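Local coordinates for geranyl diphosphate synthase small subunit (Antirrhinum majus, PDB 3QKC), which probably partners a catalytic large subunit to form heteromeric geranyl diphosphate synthase, which makes the ten-carbon precursor of monoterpenes, at residues Lys204-Leu218 against Ile230-Phe244. Residues are numbered along the deposited sequence; the frame is centred on the assembly and turned at random.
Sequences KLRRFGLYVGTVQGL and IKELKELAVKELESF
Y211 enters as a knob from 204-218, and E240 and L233 enter from 230-244, interlocking the two helices. The Y211 side chain fills the hole made by L233, L236, A237 and E240. CB of L236 stands over one ring face, toward the rim, 3.8 Å from the Y211 ring centroid and 19° off the normal, a CH-pi contact; the R207 carbonyl O of its own helix lies over the other face, also toward the rim. CG of E240 meets the ring edge, while CD2 of L233 touches CD2 of Y211 at 3.7 Å. With an alanine here in place of Y211, the hole among L233, L236, A237 and E240 would probably be left partly unfilled and L236 CB would lose the ring face it packs on. L233 reciprocates, entering among Y211, T214, V215 and L218.

The carboxylate of E240 is gripped by two basic residues in a salt-bridge network. R207 NE donates to E240 OE2 at 2.7 Å, with an N-H...O angle of 149°, approaching from above the carboxylate plane; R207 NH2 adds a weak bond to OE1, and K204 makes its own salt bridge there through a weak bond from NZ. A bend at chi2 folds the E240 chain so that its acid group lies beside these cations, which would probably stabilise its charge.

On another flank, F208 has its CG anti to the backbone N, which swings the ring across to A237 and L241, with CE1 3.7 Å from A237 CB. CD2 of L241 stands over one face of that ring, toward the rim, in a second CH-pi contact, and beyond it F244 CZ rests 3.6 Å from L205 CD1.

The axes of 204-218 and 230-241 come within 8.5 Å, their directions 156° apart, an antiparallel pair within the all-helical prenyltransferase fold. Helix 48-59 contacts L205, F208, V212 and F244; helix 248-255 reaches F208, L241 and F244, and helix 169-195 borders L205, T214 and L233.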
loop_
_atom_site.group_PDB
_atom_site.type_symbol
_atom_site.label_atom_id
_atom_site.label_comp_id
_atom_site.label_asym_id
_atom_site.label_seq_id
_atom_site.Cartn_x
_atom_site.Cartn_y
_atom_site.Cartn_z
ATOM N N LYS A 204 6.762 24.219 0.744
ATOM C CA LYS A 204 8.028 24.662 0.172
ATOM C C LYS A 204 9.034 23.516 0.010
ATOM O O LYS A 204 9.647 23.373 -1.051
ATOM C CB LYS A 204 8.621 25.820 0.978
ATOM C CG LYS A 204 7.929 27.170 0.723
ATOM C CD LYS A 204 8.757 28.340 1.225
ATOM C CE LYS A 204 8.276 29.668 0.643
ATOM N NZ LYS A 204 8.859 29.947 -0.707
ATOM N N LEU A 205 9.185 22.698 1.051
ATOM C CA LEU A 205 10.072 21.538 0.977
ATOM C C LEU A 205 9.525 20.506 0.015
ATOM O O LEU A 205 10.296 19.797 -0.642
ATOM C CB LEU A 205 10.332 20.933 2.358
ATOM C CG LEU A 205 11.485 21.658 3.069
ATOM C CD1 LEU A 205 11.324 21.625 4.586
ATOM C CD2 LEU A 205 12.871 21.130 2.622
ATOM N N ARG A 206 8.196 20.445 -0.086
ATOM C CA ARG A 206 7.558 19.560 -1.050
ATOM C C ARG A 206 7.954 19.963 -2.465
ATOM O O ARG A 206 8.364 19.118 -3.265
ATOM C CB ARG A 206 6.032 19.545 -0.903
ATOM C CG ARG A 206 5.383 18.342 -1.603
ATOM C CD ARG A 206 3.873 18.470 -1.664
ATOM N NE ARG A 206 3.201 17.897 -0.495
ATOM C CZ ARG A 206 2.722 18.613 0.523
ATOM N NH1 ARG A 206 2.111 18.010 1.536
ATOM N NH2 ARG A 206 2.844 19.933 0.535
ATOM N N ARG A 207 7.842 21.259 -2.758
ATOM C CA ARG A 207 8.249 21.791 -4.055
ATOM C C ARG A 207 9.742 21.566 -4.255
ATOM O O ARG A 207 10.166 21.138 -5.330
ATOM C CB ARG A 207 7.882 23.273 -4.203
ATOM C CG ARG A 207 6.378 23.519 -4.296
ATOM C CD ARG A 207 6.034 24.893 -4.895
ATOM N NE ARG A 207 6.467 26.021 -4.058
ATOM C CZ ARG A 207 5.879 26.398 -2.920
ATOM N NH1 ARG A 207 4.837 25.735 -2.434
ATOM N NH2 ARG A 207 6.351 27.434 -2.248
ATOM N N PHE A 208 10.532 21.811 -3.208
ATOM C CA PHE A 208 11.958 21.506 -3.276
ATOM C C PHE A 208 12.208 20.083 -3.761
ATOM O O PHE A 208 12.949 19.882 -4.718
ATOM C CB PHE A 208 12.681 21.710 -1.944
ATOM C CG PHE A 208 14.143 21.356 -2.017
ATOM C CD1 PHE A 208 15.067 22.264 -2.540
ATOM C CD2 PHE A 208 14.593 20.090 -1.624
ATOM C CE1 PHE A 208 16.428 21.928 -2.643
ATOM C CE2 PHE A 208 15.947 19.750 -1.724
ATOM C CZ PHE A 208 16.866 20.672 -2.231
ATOM N N GLY A 209 11.596 19.111 -3.083
ATOM C CA GLY A 209 11.776 17.700 -3.406
ATOM C C GLY A 209 11.409 17.400 -4.836
ATOM O O GLY A 209 12.148 16.726 -5.541
ATOM N N LEU A 210 10.270 17.931 -5.276
ATOM C CA LEU A 210 9.836 17.762 -6.662
ATOM C C LEU A 210 10.902 18.176 -7.665
ATOM O O LEU A 210 11.149 17.450 -8.636
ATOM C CB LEU A 210 8.535 18.508 -6.942
ATOM C CG LEU A 210 7.752 18.166 -8.222
ATOM C CD1 LEU A 210 7.309 16.702 -8.267
ATOM C CD2 LEU A 210 6.531 19.086 -8.356
ATOM N N TYR A 211 11.525 19.334 -7.437
ATOM C CA TYR A 211 12.497 19.871 -8.380
ATOM C C TYR A 211 13.759 19.005 -8.440
ATOM O O TYR A 211 14.168 18.593 -9.517
ATOM C CB TYR A 211 12.845 21.342 -8.077
ATOM C CG TYR A 211 11.661 22.294 -8.018
ATOM C CD1 TYR A 211 11.606 23.295 -7.047
ATOM C CD2 TYR A 211 10.599 22.197 -8.927
ATOM C CE1 TYR A 211 10.524 24.184 -6.976
ATOM C CE2 TYR A 211 9.506 23.066 -8.862
ATOM C CZ TYR A 211 9.483 24.061 -7.888
ATOM O OH TYR A 211 8.431 24.933 -7.812
ATOM N N VAL A 212 14.359 18.720 -7.287
ATOM C CA VAL A 212 15.541 17.846 -7.252
ATOM C C VAL A 212 15.263 16.398 -7.678
ATOM O O VAL A 212 16.131 15.756 -8.270
ATOM C CB VAL A 212 16.282 17.892 -5.889
ATOM C CG1 VAL A 212 16.902 19.285 -5.681
ATOM C CG2 VAL A 212 15.366 17.515 -4.727
ATOM N N GLY A 213 14.058 15.897 -7.398
ATOM C CA GLY A 213 13.663 14.564 -7.837
ATOM C C GLY A 213 13.492 14.481 -9.334
ATOM O O GLY A 213 13.933 13.510 -9.976
ATOM N N THR A 214 12.855 15.508 -9.910
ATOM C CA THR A 214 12.776 15.619 -11.361
ATOM C C THR A 214 14.182 15.667 -11.989
ATOM O O THR A 214 14.448 14.978 -12.981
ATOM C CB THR A 214 11.934 16.828 -11.800
ATOM O OG1 THR A 214 10.617 16.724 -11.236
ATOM C CG2 THR A 214 11.836 16.897 -13.325
ATOM N N VAL A 215 15.079 16.462 -11.412
ATOM C CA VAL A 215 16.480 16.488 -11.874
ATOM C C VAL A 215 17.136 15.097 -11.781
ATOM O O VAL A 215 17.741 14.637 -12.737
ATOM C CB VAL A 215 17.312 17.563 -11.144
ATOM C CG1 VAL A 215 18.830 17.365 -11.377
ATOM C CG2 VAL A 215 16.863 18.957 -11.586
ATOM N N GLN A 216 16.958 14.420 -10.649
ATOM C CA GLN A 216 17.500 13.072 -10.459
ATOM C C GLN A 216 16.939 12.097 -11.507
ATOM O O GLN A 216 17.686 11.300 -12.105
ATOM C CB GLN A 216 17.227 12.591 -9.030
ATOM C CG GLN A 216 18.358 11.768 -8.407
ATOM C CD GLN A 216 19.567 12.608 -7.961
ATOM O OE1 GLN A 216 19.912 13.630 -8.570
ATOM N NE2 GLN A 216 20.210 12.168 -6.887
ATOM N N GLY A 217 15.635 12.185 -11.756
ATOM C CA GLY A 217 15.016 11.470 -12.861
ATOM C C GLY A 217 15.651 11.733 -14.210
ATOM O O GLY A 217 15.986 10.789 -14.934
ATOM N N LEU A 218 15.808 13.010 -14.556
ATOM C CA LEU A 218 16.348 13.414 -15.855
ATOM C C LEU A 218 17.778 12.933 -16.100
ATOM O O LEU A 218 18.115 12.495 -17.211
ATOM C CB LEU A 218 16.279 14.933 -16.026
ATOM C CG LEU A 218 14.910 15.562 -16.309
ATOM C CD1 LEU A 218 14.994 17.081 -16.240
ATOM C CD2 LEU A 218 14.347 15.105 -17.652
ATOM N N ILE A 230 17.437 21.328 -16.644
ATOM C CA ILE A 230 18.078 20.974 -15.380
ATOM C C ILE A 230 18.543 22.203 -14.582
ATOM O O ILE A 230 18.256 22.296 -13.387
ATOM C CB ILE A 230 19.182 19.903 -15.569
ATOM C CG1 ILE A 230 18.529 18.519 -15.647
ATOM C CG2 ILE A 230 20.194 19.935 -14.427
ATOM C CD1 ILE A 230 19.198 17.549 -16.606
ATOM N N LYS A 231 19.217 23.150 -15.241
ATOM C CA LYS A 231 19.608 24.407 -14.587
ATOM C C LYS A 231 18.384 25.231 -14.164
ATOM O O LYS A 231 18.363 25.816 -13.083
ATOM C CB LYS A 231 20.536 25.245 -15.477
ATOM C CG LYS A 231 21.621 25.977 -14.682
ATOM C CD LYS A 231 22.022 27.325 -15.287
ATOM C CE LYS A 231 21.335 28.495 -14.581
ATOM N NZ LYS A 231 21.642 28.541 -13.109
ATOM N N GLU A 232 17.371 25.265 -15.026
ATOM C CA GLU A 232 16.066 25.842 -14.709
ATOM C C GLU A 232 15.506 25.280 -13.375
ATOM O O GLU A 232 15.200 26.044 -12.450
ATOM C CB GLU A 232 15.119 25.571 -15.885
ATOM C CG GLU A 232 13.852 26.413 -15.968
ATOM C CD GLU A 232 13.142 26.277 -17.327
ATOM O OE1 GLU A 232 13.831 26.069 -18.358
ATOM O OE2 GLU A 232 11.893 26.388 -17.369
ATOM N N LEU A 233 15.410 23.952 -13.266
ATOM C CA LEU A 233 14.859 23.299 -12.058
ATOM C C LEU A 233 15.744 23.431 -10.817
ATOM O O LEU A 233 15.233 23.624 -9.712
ATOM C CB LEU A 233 14.508 21.825 -12.319
ATOM C CG LEU A 233 13.257 21.550 -13.164
ATOM C CD1 LEU A 233 13.408 20.247 -13.924
ATOM C CD2 LEU A 233 11.966 21.547 -12.349
ATOM N N LYS A 234 17.058 23.348 -11.004
ATOM C CA LYS A 234 18.013 23.570 -9.909
ATOM C C LYS A 234 17.855 24.944 -9.266
ATOM O O LYS A 234 17.984 25.081 -8.047
ATOM C CB LYS A 234 19.457 23.393 -10.386
ATOM C CG LYS A 234 19.857 21.947 -10.619
ATOM C CD LYS A 234 21.365 21.794 -10.687
ATOM C CE LYS A 234 21.745 20.325 -10.648
ATOM N NZ LYS A 234 23.201 20.172 -10.370
ATOM N N GLU A 235 17.580 25.949 -10.093
ATOM C CA GLU A 235 17.377 27.321 -9.622
ATOM C C GLU A 235 16.120 27.431 -8.771
ATOM O O GLU A 235 16.127 28.106 -7.746
ATOM C CB GLU A 235 17.318 28.304 -10.797
ATOM C CG GLU A 235 18.661 28.509 -11.480
ATOM C CD GLU A 235 18.666 29.684 -12.435
ATOM O OE1 GLU A 235 19.468 30.615 -12.204
ATOM O OE2 GLU A 235 17.877 29.681 -13.411
ATOM N N LEU A 236 15.051 26.754 -9.197
ATOM C CA LEU A 236 13.810 26.701 -8.426
ATOM C C LEU A 236 14.011 26.001 -7.087
ATOM O O LEU A 236 13.424 26.402 -6.078
ATOM C CB LEU A 236 12.693 26.017 -9.215
ATOM C CG LEU A 236 12.120 26.739 -10.431
ATOM C CD1 LEU A 236 11.156 25.812 -11.153
ATOM C CD2 LEU A 236 11.432 28.053 -10.047
ATOM N N ALA A 237 14.846 24.962 -7.082
ATOM C CA ALA A 237 15.169 24.237 -5.855
ATOM C C ALA A 237 15.823 25.177 -4.851
ATOM O O ALA A 237 15.441 25.206 -3.678
ATOM C CB ALA A 237 16.063 23.043 -6.150
ATOM N N VAL A 238 16.782 25.972 -5.320
ATOM C CA VAL A 238 17.439 26.948 -4.460
ATOM C C VAL A 238 16.428 27.956 -3.876
ATOM O O VAL A 238 16.443 28.203 -2.670
ATOM C CB VAL A 238 18.678 27.613 -5.151
ATOM C CG1 VAL A 238 18.397 29.065 -5.590
ATOM C CG2 VAL A 238 19.872 27.576 -4.217
ATOM N N LYS A 239 15.525 28.479 -4.712
ATOM C CA LYS A 239 14.519 29.463 -4.274
ATOM C C LYS A 239 13.813 29.001 -3.010
ATOM O O LYS A 239 13.723 29.754 -2.032
ATOM C CB LYS A 239 13.440 29.717 -5.343
ATOM C CG LYS A 239 13.895 29.711 -6.790
ATOM C CD LYS A 239 14.444 31.053 -7.252
ATOM C CE LYS A 239 14.373 31.170 -8.780
ATOM N NZ LYS A 239 12.961 31.168 -9.294
ATOM N N GLU A 240 13.308 27.764 -3.048
ATOM C CA GLU A 240 12.575 27.180 -1.931
ATOM C C GLU A 240 13.427 27.120 -0.663
ATOM O O GLU A 240 12.943 27.393 0.433
ATOM C CB GLU A 240 12.029 25.789 -2.298
ATOM C CG GLU A 240 11.061 25.762 -3.501
ATOM C CD GLU A 240 9.802 26.612 -3.309
ATOM O OE1 GLU A 240 9.515 27.039 -2.172
ATOM O OE2 GLU A 240 9.080 26.842 -4.303
ATOM N N LEU A 241 14.707 26.801 -0.826
ATOM C CA LEU A 241 15.622 26.697 0.304
ATOM C C LEU A 241 15.837 27.998 1.078
ATOM O O LEU A 241 16.052 27.969 2.289
ATOM C CB LEU A 241 16.966 26.125 -0.147
ATOM C CG LEU A 241 16.930 24.622 -0.405
ATOM C CD1 LEU A 241 18.338 24.086 -0.568
ATOM C CD2 LEU A 241 16.196 23.880 0.723
ATOM N N GLU A 242 15.760 29.127 0.376
ATOM C CA GLU A 242 16.011 30.447 0.966
ATOM C C GLU A 242 15.189 30.744 2.230
ATOM O O GLU A 242 15.627 31.510 3.095
ATOM C CB GLU A 242 15.790 31.555 -0.071
ATOM C CG GLU A 242 16.660 31.426 -1.316
ATOM C CD GLU A 242 16.905 32.754 -2.009
ATOM O OE1 GLU A 242 18.008 32.926 -2.562
ATOM O OE2 GLU A 242 16.012 33.629 -1.998
ATOM N N SER A 243 14.011 30.137 2.335
ATOM C CA SER A 243 13.127 30.363 3.477
ATOM C C SER A 243 13.589 29.642 4.749
ATOM O O SER A 243 13.054 29.881 5.835
ATOM C CB SER A 243 11.695 29.957 3.121
ATOM O OG SER A 243 11.213 30.725 2.027
ATOM N N PHE A 244 14.581 28.766 4.609
ATOM C CA PHE A 244 15.119 28.001 5.730
ATOM C C PHE A 244 16.560 28.420 5.981
ATOM O O PHE A 244 17.069 29.313 5.304
ATOM C CB PHE A 244 15.035 26.498 5.432
ATOM C CG PHE A 244 13.664 26.039 5.019
ATOM C CD1 PHE A 244 12.755 25.586 5.967
ATOM C CD2 PHE A 244 13.275 26.078 3.683
ATOM C CE1 PHE A 244 11.483 25.174 5.593
ATOM C CE2 PHE A 244 12.007 25.669 3.297
ATOM C CZ PHE A 244 11.105 25.218 4.252
#